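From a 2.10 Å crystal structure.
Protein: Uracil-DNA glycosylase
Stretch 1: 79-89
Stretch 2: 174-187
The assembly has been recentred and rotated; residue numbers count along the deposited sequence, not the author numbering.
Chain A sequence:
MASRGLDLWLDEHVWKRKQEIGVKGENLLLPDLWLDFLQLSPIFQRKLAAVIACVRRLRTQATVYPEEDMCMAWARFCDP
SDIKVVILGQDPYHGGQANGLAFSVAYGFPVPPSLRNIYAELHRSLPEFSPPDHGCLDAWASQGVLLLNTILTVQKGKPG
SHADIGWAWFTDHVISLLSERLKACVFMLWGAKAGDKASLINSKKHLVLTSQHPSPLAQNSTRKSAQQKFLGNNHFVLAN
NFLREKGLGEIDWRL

Stretch 1, residues 79-89: DPSDIKVVILG
Stretch 2 (174-187) VISLLSERLKACVF

Two parallel strands, 85-89 and the one opening at Val186, are joined by two backbone hydrogen bonds that clamp Val186: its N donates to Lys84 O (2.9 Å, 167°), and its O accepts from Val86 N (2.7 Å, 159°). Val85 pairs with Val186 (CA-CA 4.5 Å) and Val86 with Phe187 (CA-CA 4.7 Å); phi/psi is -139/134 at Val85 and -116/124 at Val86, -103/137 at Val186 and -123/121 at Phe187. CA-H...O contacts support the ladder, Val85 CA to Val186 O at 3.2 Å and Phe187 CA to Val86 O at 3.4 Å. Val85 and Val186, both t, share one sheet face (Val85 CG2 to Val186 CB, 4.1 Å). Val86 (t) and Phe187 (chi1 m, chi2 77°) share the other, with Val86 CB oblique to the ring, 3.6 Å from Phe187 CD2.

Helix 174-181 packs through aliphatic side chains (Ile83, Leu88, Ile175 and Leu178 all mt), whose branched ends fill the buried space without needing polar partners: Leu88 CD1 meets Ile175 CD1 at 3.6 Å, Ile83 CD1 meets Leu178 CD2 at 3.6 Å, and Val86 CG2 lies 4.0 Å from Leu178 CD1. Leu182, leaving helical phi/psi at -84/139, points toward stretch 1; its CD1 lies 4.0 Å from Ile83 CB and its CD2 3.5 Å from Pro80 O, beside the 3-10 segment 80-82. Buried Cys185 (t) places SG 3.9 Å from Val86 CG2. The contact buries 542 Å², both sides summed.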

ATOM      1  N   ASP A  79      -9.860 -10.004 -18.731  1.00 28.91           N
ATOM      2  CA  ASP A  79     -10.636  -9.023 -19.461  1.00 30.24           C
ATOM      3  C   ASP A  79     -11.263  -8.059 -18.460  1.00 25.00           C
ATOM      4  O   ASP A  79     -11.721  -8.487 -17.396  1.00 21.12           O
ATOM      5  CB  ASP A  79     -11.737  -9.701 -20.276  1.00 42.15           C
ATOM      6  CG  ASP A  79     -11.191 -10.682 -21.293  1.00 52.89           C
ATOM      7  OD1 ASP A  79      -9.956 -10.747 -21.463  1.00 56.93           O
ATOM      8  OD2 ASP A  79     -12.001 -11.391 -21.926  1.00 58.48           O
ATOM      9  N   PRO A  80     -11.297  -6.761 -18.763  1.00 25.64           N
ATOM     10  CA  PRO A  80     -11.879  -5.815 -17.801  1.00 23.82           C
ATOM     11  C   PRO A  80     -13.340  -6.098 -17.498  1.00 23.35           C
ATOM     12  O   PRO A  80     -13.789  -5.850 -16.372  1.00 21.14           O
ATOM     13  CB  PRO A  80     -11.683  -4.449 -18.479  1.00 27.01           C
ATOM     14  CG  PRO A  80     -11.328  -4.750 -19.906  1.00 28.58           C
ATOM     15  CD  PRO A  80     -10.647  -6.078 -19.894  1.00 26.42           C
ATOM     16  N   SER A  81     -14.093  -6.627 -18.465  1.00 23.41           N
ATOM     17  CA  SER A  81     -15.491  -6.962 -18.219  1.00 22.50           C
ATOM     18  C   SER A  81     -15.650  -8.062 -17.178  1.00 22.19           C
ATOM     19  O   SER A  81     -16.742  -8.216 -16.621  1.00 25.74           O
ATOM     20  CB  SER A  81     -16.173  -7.390 -19.521  1.00 26.68           C
ATOM     21  OG  SER A  81     -16.337  -6.287 -20.393  1.00 31.73           O
ATOM     22  N   ASP A  82     -14.597  -8.837 -16.917  1.00 20.47           N
ATOM     23  CA  ASP A  82     -14.635  -9.936 -15.961  1.00 20.34           C
ATOM     24  C   ASP A  82     -14.135  -9.547 -14.572  1.00 22.61           C
ATOM     25  O   ASP A  82     -14.017 -10.416 -13.704  1.00 24.86           O
ATOM     26  CB  ASP A  82     -13.823 -11.118 -16.494  1.00 19.94           C
ATOM     27  CG  ASP A  82     -14.405 -11.694 -17.768  1.00 27.30           C
ATOM     28  OD1 ASP A  82     -15.636 -11.610 -17.955  1.00 29.26           O
ATOM     29  OD2 ASP A  82     -13.629 -12.229 -18.587  1.00 32.57           O
ATOM     30  N   ILE A  83     -13.825  -8.270 -14.346  1.00 22.05           N
ATOM     31  CA  ILE A  83     -13.347  -7.835 -13.038  1.00 21.23           C
ATOM     32  C   ILE A  83     -14.463  -7.974 -12.012  1.00 22.25           C
ATOM     33  O   ILE A  83     -15.606  -7.563 -12.253  1.00 21.13           O
ATOM     34  CB  ILE A  83     -12.812  -6.398 -13.109  1.00 18.72           C
ATOM     35  CG1 ILE A  83     -11.522  -6.370 -13.936  1.00 16.69           C
ATOM     36  CG2 ILE A  83     -12.603  -5.828 -11.707  1.00 13.46           C
ATOM     37  CD1 ILE A  83     -11.061  -4.989 -14.313  1.00 15.91           C
ATOM     38  N   LYS A  84     -14.141  -8.589 -10.871  1.00 16.95           N
ATOM     39  CA  LYS A  84     -15.086  -8.830  -9.789  1.00 16.82           C
ATOM     40  C   LYS A  84     -14.705  -8.158  -8.482  1.00 18.98           C
ATOM     41  O   LYS A  84     -15.584  -7.909  -7.654  1.00 18.06           O
ATOM     42  CB  LYS A  84     -15.239 -10.338  -9.521  1.00 20.36           C
ATOM     43  CG  LYS A  84     -15.798 -11.140 -10.679  1.00 22.56           C
ATOM     44  CD  LYS A  84     -15.601 -12.633 -10.445  1.00 28.97           C
ATOM     45  CE  LYS A  84     -16.139 -13.451 -11.605  1.00 31.54           C
ATOM     46  NZ  LYS A  84     -15.941 -14.916 -11.400  1.00 27.94           N
ATOM     47  N   VAL A  85     -13.418  -7.907  -8.251  1.00 20.78           N
ATOM     48  CA  VAL A  85     -12.934  -7.283  -7.028  1.00 17.54           C
ATOM     49  C   VAL A  85     -11.857  -6.279  -7.410  1.00 19.48           C
ATOM     50  O   VAL A  85     -10.971  -6.586  -8.214  1.00 15.93           O
ATOM     51  CB  VAL A  85     -12.382  -8.315  -6.021  1.00 13.43           C
ATOM     52  CG1 VAL A  85     -11.909  -7.620  -4.749  1.00 13.03           C
ATOM     53  CG2 VAL A  85     -13.431  -9.357  -5.685  1.00 14.22           C
ATOM     54  N   VAL A  86     -11.938  -5.079  -6.842  1.00 20.80           N
ATOM     55  CA  VAL A  86     -10.929  -4.041  -7.017  1.00 15.28           C
ATOM     56  C   VAL A  86     -10.307  -3.766  -5.656  1.00 14.47           C
ATOM     57  O   VAL A  86     -11.020  -3.478  -4.688  1.00 14.29           O
ATOM     58  CB  VAL A  86     -11.517  -2.754  -7.620  1.00 14.09           C
ATOM     59  CG1 VAL A  86     -10.432  -1.691  -7.737  1.00 11.27           C
ATOM     60  CG2 VAL A  86     -12.116  -3.037  -8.990  1.00 13.13           C
ATOM     61  N   ILE A  87      -8.986  -3.890  -5.578  1.00 11.18           N
ATOM     62  CA  ILE A  87      -8.216  -3.576  -4.381  1.00 19.23           C
ATOM     63  C   ILE A  87      -7.292  -2.418  -4.733  1.00 17.41           C
ATOM     64  O   ILE A  87      -6.514  -2.512  -5.691  1.00 16.64           O
ATOM     65  CB  ILE A  87      -7.415  -4.791  -3.890  1.00 25.43           C
ATOM     66  CG1 ILE A  87      -8.358  -5.952  -3.558  1.00 11.56           C
ATOM     67  CG2 ILE A  87      -6.577  -4.420  -2.678  1.00 23.55           C
ATOM     68  CD1 ILE A  87      -7.650  -7.245  -3.239  1.00 11.75           C
ATOM     69  N   LEU A  88      -7.374  -1.333  -3.963  1.00 12.81           N
ATOM     70  CA  LEU A  88      -6.601  -0.125  -4.229  1.00 13.07           C
ATOM     71  C   LEU A  88      -5.357  -0.056  -3.353  1.00 16.64           C
ATOM     72  O   LEU A  88      -5.441  -0.192  -2.128  1.00 16.00           O
ATOM     73  CB  LEU A  88      -7.444   1.131  -3.997  1.00 15.18           C
ATOM     74  CG  LEU A  88      -8.645   1.351  -4.914  1.00 19.95           C
ATOM     75  CD1 LEU A  88      -9.123   2.787  -4.807  1.00 19.87           C
ATOM     76  CD2 LEU A  88      -8.289   1.003  -6.354  1.00 21.48           C
ATOM     77  N   GLY A  89      -4.215   0.204  -3.988  1.00 14.87           N
ATOM     78  CA  GLY A  89      -3.005   0.597  -3.311  1.00 15.22           C
ATOM     79  C   GLY A  89      -2.716   2.069  -3.566  1.00 18.19           C
ATOM     80  O   GLY A  89      -3.475   2.774  -4.228  1.00 15.24           O
ATOM     81  N   VAL A 174     -10.321   5.454 -14.154  1.00 11.85           N
ATOM     82  CA  VAL A 174     -10.457   4.000 -14.236  1.00 15.92           C
ATOM     83  C   VAL A 174     -11.447   3.490 -13.191  1.00 16.82           C
ATOM     84  O   VAL A 174     -12.304   2.649 -13.484  1.00 14.09           O
ATOM     85  CB  VAL A 174      -9.086   3.319 -14.083  1.00 18.56           C
ATOM     86  CG1 VAL A 174      -9.262   1.823 -13.854  1.00 12.84           C
ATOM     87  CG2 VAL A 174      -8.229   3.569 -15.315  1.00 17.09           C
ATOM     88  N   ILE A 175     -11.328   3.975 -11.953  1.00 17.92           N
ATOM     89  CA  ILE A 175     -12.248   3.551 -10.894  1.00 17.78           C
ATOM     90  C   ILE A 175     -13.680   3.926 -11.259  1.00 17.34           C
ATOM     91  O   ILE A 175     -14.616   3.120 -11.121  1.00 15.36           O
ATOM     92  CB  ILE A 175     -11.826   4.157  -9.543  1.00 15.33           C
ATOM     93  CG1 ILE A 175     -10.473   3.583  -9.104  1.00 16.29           C
ATOM     94  CG2 ILE A 175     -12.898   3.915  -8.476  1.00 13.30           C
ATOM     95  CD1 ILE A 175      -9.814   4.348  -7.955  1.00 15.70           C
ATOM     96  N   SER A 176     -13.871   5.168 -11.713  1.00 15.64           N
ATOM     97  CA  SER A 176     -15.201   5.635 -12.093  1.00 16.56           C
ATOM     98  C   SER A 176     -15.793   4.759 -13.187  1.00 17.52           C
ATOM     99  O   SER A 176     -16.968   4.376 -13.129  1.00 19.73           O
ATOM    100  CB  SER A 176     -15.132   7.092 -12.554  1.00 20.79           C
ATOM    101  OG  SER A 176     -14.780   7.954 -11.484  1.00 25.85           O
ATOM    102  N   LEU A 177     -14.982   4.415 -14.183  1.00 15.92           N
ATOM    103  CA  LEU A 177     -15.479   3.626 -15.302  1.00 18.42           C
ATOM    104  C   LEU A 177     -15.751   2.188 -14.884  1.00 17.94           C
ATOM    105  O   LEU A 177     -16.689   1.567 -15.382  1.00 20.10           O
ATOM    106  CB  LEU A 177     -14.499   3.691 -16.472  1.00 20.17           C
ATOM    107  CG  LEU A 177     -14.936   4.684 -17.553  1.00 30.28           C
ATOM    108  CD1 LEU A 177     -15.246   6.048 -16.951  1.00 31.52           C
ATOM    109  CD2 LEU A 177     -13.877   4.812 -18.622  1.00 38.43           C
ATOM    110  N   LEU A 178     -14.941   1.634 -13.983  1.00 13.64           N
ATOM    111  CA  LEU A 178     -15.242   0.303 -13.461  1.00 14.93           C
ATOM    112  C   LEU A 178     -16.592   0.303 -12.757  1.00 16.66           C
ATOM    113  O   LEU A 178     -17.416  -0.595 -12.966  1.00 17.32           O
ATOM    114  CB  LEU A 178     -14.137  -0.157 -12.509  1.00 15.16           C
ATOM    115  CG  LEU A 178     -12.782  -0.513 -13.127  1.00 18.16           C
ATOM    116  CD1 LEU A 178     -11.724  -0.557 -12.048  1.00 15.96           C
ATOM    117  CD2 LEU A 178     -12.857  -1.850 -13.860  1.00 17.08           C
ATOM    118  N   SER A 179     -16.838   1.319 -11.926  1.00 14.93           N
ATOM    119  CA  SER A 179     -18.127   1.428 -11.247  1.00 18.70           C
ATOM    120  C   SER A 179     -19.275   1.554 -12.246  1.00 24.75           C
ATOM    121  O   SER A 179     -20.322   0.910 -12.092  1.00 19.02           O
ATOM    122  CB  SER A 179     -18.113   2.627 -10.300  1.00 16.97           C
ATOM    123  OG  SER A 179     -19.362   2.797  -9.657  1.00 18.97           O
ATOM    124  N   GLU A 180     -19.086   2.368 -13.285  1.00 22.92           N
ATOM    125  CA  GLU A 180     -20.153   2.635 -14.244  1.00 23.65           C
ATOM    126  C   GLU A 180     -20.441   1.430 -15.136  1.00 26.73           C
ATOM    127  O   GLU A 180     -21.607   1.096 -15.383  1.00 23.19           O
ATOM    128  CB  GLU A 180     -19.780   3.855 -15.087  1.00 27.30           C
ATOM    129  CG  GLU A 180     -20.679   4.112 -16.277  1.00 37.29           C
ATOM    130  CD  GLU A 180     -20.106   5.163 -17.211  1.00 49.26           C
ATOM    131  OE1 GLU A 180     -19.410   6.078 -16.720  1.00 53.38           O
ATOM    132  OE2 GLU A 180     -20.351   5.078 -18.433  1.00 52.63           O
ATOM    133  N   ARG A 181     -19.395   0.769 -15.631  1.00 23.49           N
ATOM    134  CA  ARG A 181     -19.517  -0.231 -16.685  1.00 24.90           C
ATOM    135  C   ARG A 181     -19.745  -1.642 -16.160  1.00 24.67           C
ATOM    136  O   ARG A 181     -20.347  -2.461 -16.864  1.00 26.60           O
ATOM    137  CB  ARG A 181     -18.258  -0.229 -17.558  1.00 31.53           C
ATOM    138  CG  ARG A 181     -17.943   1.109 -18.210  1.00 37.61           C
ATOM    139  CD  ARG A 181     -18.488   1.225 -19.618  1.00 46.03           C
ATOM    140  NE  ARG A 181     -18.371   2.597 -20.109  1.00 55.65           N
ATOM    141  CZ  ARG A 181     -17.446   3.006 -20.972  1.00 60.73           C
ATOM    142  NH1 ARG A 181     -16.560   2.146 -21.451  1.00 65.46           N
ATOM    143  NH2 ARG A 181     -17.411   4.274 -21.361  1.00 58.46           N
ATOM    144  N   LEU A 182     -19.267  -1.956 -14.958  1.00 18.74           N
ATOM    145  CA  LEU A 182     -19.478  -3.283 -14.397  1.00 23.82           C
ATOM    146  C   LEU A 182     -20.844  -3.365 -13.729  1.00 23.73           C
ATOM    147  O   LEU A 182     -21.281  -2.428 -13.056  1.00 24.36           O
ATOM    148  CB  LEU A 182     -18.378  -3.621 -13.390  1.00 21.79           C
ATOM    149  CG  LEU A 182     -16.956  -3.710 -13.955  1.00 25.03           C
ATOM    150  CD1 LEU A 182     -15.954  -3.988 -12.843  1.00 24.64           C
ATOM    151  CD2 LEU A 182     -16.869  -4.773 -15.047  1.00 25.37           C
ATOM    152  N   LYS A 183     -21.518  -4.500 -13.925  1.00 20.46           N
ATOM    153  CA  LYS A 183     -22.833  -4.697 -13.324  1.00 20.53           C
ATOM    154  C   LYS A 183     -22.737  -4.888 -11.815  1.00 22.36           C
ATOM    155  O   LYS A 183     -23.568  -4.364 -11.063  1.00 22.86           O
ATOM    156  CB  LYS A 183     -23.528  -5.892 -13.977  1.00 20.64           C
ATOM    157  CG  LYS A 183     -24.938  -6.157 -13.478  1.00 23.84           C
ATOM    158  CD  LYS A 183     -25.541  -7.382 -14.159  1.00 22.92           C
ATOM    159  CE  LYS A 183     -26.988  -7.585 -13.742  1.00 24.16           C
ATOM    160  NZ  LYS A 183     -27.651  -8.659 -14.535  1.00 25.50           N
ATOM    161  N   ALA A 184     -21.734  -5.633 -11.354  1.00 18.48           N
ATOM    162  CA  ALA A 184     -21.592  -5.945  -9.936  1.00 22.27           C
ATOM    163  C   ALA A 184     -20.123  -6.191  -9.640  1.00 22.99           C
ATOM    164  O   ALA A 184     -19.503  -7.063 -10.259  1.00 25.18           O
ATOM    165  CB  ALA A 184     -22.429  -7.169  -9.557  1.00 23.03           C
ATOM    166  N   CYS A 185     -19.583  -5.453  -8.673  1.00 21.34           N
ATOM    167  CA  CYS A 185     -18.161  -5.507  -8.372  1.00 19.06           C
ATOM    168  C   CYS A 185     -17.956  -5.186  -6.898  1.00 17.72           C
ATOM    169  O   CYS A 185     -18.754  -4.469  -6.293  1.00 17.39           O
ATOM    170  CB  CYS A 185     -17.382  -4.531  -9.259  1.00 17.10           C
ATOM    171  SG  CYS A 185     -15.593  -4.695  -9.177  1.00 20.00           S
ATOM    172  N   VAL A 186     -16.886  -5.744  -6.321  1.00 17.61           N
ATOM    173  CA  VAL A 186     -16.470  -5.441  -4.953  1.00 20.07           C
ATOM    174  C   VAL A 186     -15.274  -4.500  -4.999  1.00 18.71           C
ATOM    175  O   VAL A 186     -14.356  -4.682  -5.809  1.00 17.45           O
ATOM    176  CB  VAL A 186     -16.126  -6.724  -4.168  1.00 22.37           C
ATOM    177  CG1 VAL A 186     -15.712  -6.385  -2.738  1.00 21.01           C
ATOM    178  CG2 VAL A 186     -17.298  -7.698  -4.176  1.00 22.89           C
ATOM    179  N   PHE A 187     -15.288  -3.483  -4.137  1.00 13.56           N
ATOM    180  CA  PHE A 187     -14.194  -2.526  -3.999  1.00 14.35           C
ATOM    181  C   PHE A 187     -13.711  -2.542  -2.554  1.00 14.33           C
ATOM    182  O   PHE A 187     -14.496  -2.291  -1.634  1.00 17.00           O
ATOM    183  CB  PHE A 187     -14.631  -1.111  -4.396  1.00 15.80           C
ATOM    184  CG  PHE A 187     -15.013  -0.973  -5.847  1.00 17.91           C
ATOM    185  CD1 PHE A 187     -16.241  -1.430  -6.305  1.00 22.31           C
ATOM    186  CD2 PHE A 187     -14.142  -0.388  -6.751  1.00 16.19           C
ATOM    187  CE1 PHE A 187     -16.593  -1.305  -7.639  1.00 20.98           C
ATOM    188  CE2 PHE A 187     -14.487  -0.261  -8.086  1.00 17.94           C
ATOM    189  CZ  PHE A 187     -15.713  -0.718  -8.529  1.00 18.93           C
TER
HETATM  190  O   HOH W   1     -18.555  -4.425 -19.013  1.00 35.41           O